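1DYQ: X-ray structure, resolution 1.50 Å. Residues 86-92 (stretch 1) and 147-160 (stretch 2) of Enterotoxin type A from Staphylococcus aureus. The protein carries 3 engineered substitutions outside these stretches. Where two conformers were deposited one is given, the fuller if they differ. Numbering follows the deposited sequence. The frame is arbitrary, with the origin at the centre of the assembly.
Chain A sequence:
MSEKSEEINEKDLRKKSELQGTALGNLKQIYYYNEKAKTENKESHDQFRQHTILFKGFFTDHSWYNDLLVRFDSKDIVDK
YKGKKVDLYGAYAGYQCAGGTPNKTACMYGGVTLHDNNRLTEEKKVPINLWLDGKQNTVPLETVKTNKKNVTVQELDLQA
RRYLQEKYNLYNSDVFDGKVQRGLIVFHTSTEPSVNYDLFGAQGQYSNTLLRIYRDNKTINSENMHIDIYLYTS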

# COMPACT_ATOMS: atom_id res chain seq x y z
N VAL A 86 -16.91 6.80 -3.99
CA VAL A 86 -15.64 6.40 -3.33
C VAL A 86 -14.50 7.20 -3.90
O VAL A 86 -14.53 7.75 -5.00
N ASP A 87 -13.38 7.21 -3.17
CA ASP A 87 -12.10 7.66 -3.63
C ASP A 87 -11.15 6.43 -3.68
O ASP A 87 -11.35 5.51 -2.90
N LEU A 88 -10.24 6.49 -4.61
CA LEU A 88 -9.30 5.39 -4.82
C LEU A 88 -7.86 5.88 -4.59
O LEU A 88 -7.48 6.96 -4.98
N TYR A 89 -7.08 4.99 -3.96
CA TYR A 89 -5.64 5.24 -3.83
C TYR A 89 -4.94 3.89 -3.65
O TYR A 89 -5.03 3.26 -2.61
N GLY A 90 -4.41 3.36 -4.77
CA GLY A 90 -3.79 2.03 -4.67
C GLY A 90 -2.95 1.75 -5.91
O GLY A 90 -3.10 2.42 -6.93
N ALA A 91 -2.10 0.74 -5.81
CA ALA A 91 -1.21 0.41 -6.94
C ALA A 91 -1.91 -0.69 -7.76
O ALA A 91 -2.26 -1.72 -7.22
N TYR A 92 -1.93 -0.47 -9.07
CA TYR A 92 -2.61 -1.47 -9.93
C TYR A 92 -1.63 -2.10 -10.90
O TYR A 92 -0.60 -1.55 -11.24
N ASN A 147 -5.52 13.59 2.57
CA ASN A 147 -6.66 14.48 2.74
C ASN A 147 -7.86 13.72 3.30
O ASN A 147 -8.95 14.29 3.46
N LYS A 148 -7.66 12.47 3.72
CA LYS A 148 -8.75 11.64 4.17
C LYS A 148 -8.82 11.48 5.69
O LYS A 148 -7.79 11.18 6.32
N LYS A 149 -10.00 11.54 6.25
CA LYS A 149 -10.20 11.26 7.68
C LYS A 149 -10.03 9.78 7.95
O LYS A 149 -9.38 9.33 8.88
N ASN A 150 -10.70 8.98 7.10
CA ASN A 150 -10.54 7.52 7.12
C ASN A 150 -9.72 7.12 5.90
O ASN A 150 -10.08 7.49 4.76
N VAL A 151 -8.50 6.63 6.11
CA VAL A 151 -7.55 6.41 5.04
C VAL A 151 -7.14 4.95 4.98
O VAL A 151 -7.06 4.27 6.00
N THR A 152 -6.88 4.43 3.77
CA THR A 152 -6.39 3.06 3.71
C THR A 152 -4.94 3.04 4.28
O THR A 152 -4.17 3.96 4.02
N VAL A 153 -4.66 1.93 4.92
CA VAL A 153 -3.24 1.66 5.28
C VAL A 153 -2.41 1.61 4.02
O VAL A 153 -1.30 2.17 3.95
N GLN A 154 -2.94 1.07 2.90
CA GLN A 154 -2.25 1.08 1.63
C GLN A 154 -1.77 2.44 1.21
O GLN A 154 -0.61 2.62 0.82
N GLU A 155 -2.61 3.48 1.28
CA GLU A 155 -2.23 4.82 0.89
C GLU A 155 -1.01 5.32 1.70
O GLU A 155 -0.14 5.95 1.14
N LEU A 156 -1.04 5.03 2.99
CA LEU A 156 0.06 5.47 3.87
C LEU A 156 1.32 4.63 3.65
O LEU A 156 2.42 5.22 3.56
N ASP A 157 1.17 3.34 3.48
CA ASP A 157 2.33 2.44 3.31
C ASP A 157 3.01 2.65 1.98
O ASP A 157 4.24 2.67 1.90
N LEU A 158 2.27 2.91 0.89
CA LEU A 158 2.90 3.22 -0.39
C LEU A 158 3.77 4.47 -0.26
O LEU A 158 4.89 4.53 -0.78
N GLN A 159 3.25 5.50 0.42
CA GLN A 159 4.01 6.73 0.54
C GLN A 159 5.25 6.50 1.42
O GLN A 159 6.33 6.96 1.01
N ALA A 160 5.07 5.78 2.50
CA ALA A 160 6.23 5.56 3.41
C ALA A 160 7.32 4.75 2.77
O ALA A 160 8.49 5.15 2.77

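How does stretch 2 first reach the strand of stretch 1? Lys148 points toward it, with chi1 m, chi2 and chi3 t and chi4 p, so that its CE lies 4.0 Å from Asp87 CB. Its NZ forms a salt bridge with Glu155 OE1 at 2.8 Å and donates to water 1 (2.9 Å from Lys148 NZ to the water O), which in turn donates to Leu88 O at 2.8 Å.

What starts the helix and ties it to the strand? Thr152, rotamer p, caps it by accepting from Glu155 N at OG1 (3.0 Å). Gln154 follows, pointing toward the strand with chi1 and chi2 t; its OE1 accepts from Ala91 N at 3.1 Å, and water 2 lies within hydrogen-bonding reach of both Gln154 OE1 (3.0 Å from the water O) and Ala91 O (2.8 Å from the water O). Gly90 CA passes 3.2 Å from Gln154 OE1, and an ideal CB there would be tight.

What covers the Tyr89 ring? Tyr89, chi1 t, points toward the helix. Glu155, extended in t, t, lays its CG over one face, 3.5 Å from the ring centroid in a CH-pi contact. Leu158, m, t, meets the edge, its CD1 4.0 Å from Tyr89 CE1. Gln159, chi1 m, starts sideways, yet its CG comes within 3.5 Å of Tyr89 OH.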

# COMPACT_ATOMS: atom_id res chain seq x y z
CB VAL A 86 -15.36 4.89 -3.55
CG1 VAL A 86 -16.41 4.05 -2.86
CG2 VAL A 86 -15.25 4.58 -5.04
CB ASP A 87 -11.48 8.72 -2.71
CG ASP A 87 -12.39 9.92 -2.50
OD1 ASP A 87 -13.11 10.31 -3.46
OD2 ASP A 87 -12.37 10.46 -1.38
CB LEU A 88 -9.38 4.89 -6.28
CG LEU A 88 -10.81 4.48 -6.72
CD1 LEU A 88 -10.71 4.09 -8.22
CD2 LEU A 88 -11.32 3.34 -5.92
CB TYR A 89 -5.30 6.14 -2.63
CG TYR A 89 -3.86 6.64 -2.64
CD1 TYR A 89 -2.78 5.77 -2.55
CD2 TYR A 89 -3.59 8.00 -2.71
CE1 TYR A 89 -1.46 6.22 -2.59
CE2 TYR A 89 -2.29 8.47 -2.74
CZ TYR A 89 -1.24 7.59 -2.65
OH TYR A 89 0.06 8.05 -2.71
CB ALA A 91 0.09 -0.20 -6.36
CB TYR A 92 -3.75 -0.79 -10.71
CG TYR A 92 -3.33 0.29 -11.68
CD1 TYR A 92 -2.79 -0.01 -12.93
CD2 TYR A 92 -3.39 1.64 -11.32
CE1 TYR A 92 -2.35 0.96 -13.78
CE2 TYR A 92 -2.96 2.64 -12.19
CZ TYR A 92 -2.44 2.30 -13.42
OH TYR A 92 -2.01 3.28 -14.27
CB ASN A 147 -7.06 15.09 1.37
CG ASN A 147 -5.96 15.89 0.74
OD1 ASN A 147 -5.56 16.93 1.26
ND2 ASN A 147 -5.47 15.44 -0.41
CB LYS A 148 -8.66 10.23 3.54
CG LYS A 148 -8.70 10.27 2.02
CD LYS A 148 -8.52 8.83 1.48
CE LYS A 148 -8.55 8.87 -0.05
NZ LYS A 148 -7.32 9.42 -0.64
CB LYS A 149 -11.64 11.68 8.07
CG LYS A 149 -11.83 13.19 7.91
CD LYS A 149 -13.28 13.59 8.15
CE LYS A 149 -13.51 15.03 7.69
NZ LYS A 149 -14.96 15.39 7.81
CB ASN A 150 -11.96 6.91 7.00
CG ASN A 150 -11.90 5.45 6.64
OD1 ASN A 150 -12.17 5.07 5.50
ND2 ASN A 150 -11.48 4.64 7.59
CB VAL A 151 -6.31 7.30 5.21
CG1 VAL A 151 -5.56 6.94 6.51
CG2 VAL A 151 -5.38 7.23 4.03
CB THR A 152 -6.38 2.43 2.32
OG1 THR A 152 -5.58 3.08 1.38
CG2 THR A 152 -7.84 2.32 1.81
CB VAL A 153 -3.08 0.40 6.10
CG1 VAL A 153 -1.58 0.06 6.25
CG2 VAL A 153 -3.71 0.56 7.48
CB GLN A 154 -3.14 0.43 0.51
CG GLN A 154 -2.53 0.56 -0.86
CD GLN A 154 -3.23 -0.29 -1.95
OE1 GLN A 154 -2.62 -0.47 -3.01
NE2 GLN A 154 -4.43 -0.69 -1.68
CB GLU A 155 -3.39 5.80 1.03
CG GLU A 155 -3.03 7.25 0.80
CD GLU A 155 -4.21 8.18 0.73
OE1 GLU A 155 -5.35 7.72 0.48
OE2 GLU A 155 -4.02 9.41 0.96
CB LEU A 156 -0.35 5.33 5.34
CG LEU A 156 -1.61 6.13 5.74
CD1 LEU A 156 -1.90 5.87 7.21
CD2 LEU A 156 -1.45 7.60 5.44
CB ASP A 157 1.82 1.00 3.48
CG ASP A 157 2.90 -0.02 3.76
OD1 ASP A 157 4.01 0.39 4.22
OD2 ASP A 157 2.68 -1.22 3.53
CB LEU A 158 1.82 3.42 -1.46
CG LEU A 158 1.13 2.13 -1.92
CD1 LEU A 158 -0.09 2.51 -2.81
CD2 LEU A 158 2.10 1.25 -2.69
CB GLN A 159 3.20 7.88 1.10
CG GLN A 159 2.06 8.37 0.20
CD GLN A 159 1.26 9.45 0.97
OE1 GLN A 159 1.76 10.56 1.10
NE2 GLN A 159 0.08 9.08 1.38
CB ALA A 160 5.76 4.91 4.71
O HOH W 1 -7.47 9.29 -3.49
O HOH W 2 -3.16 -2.84 -4.77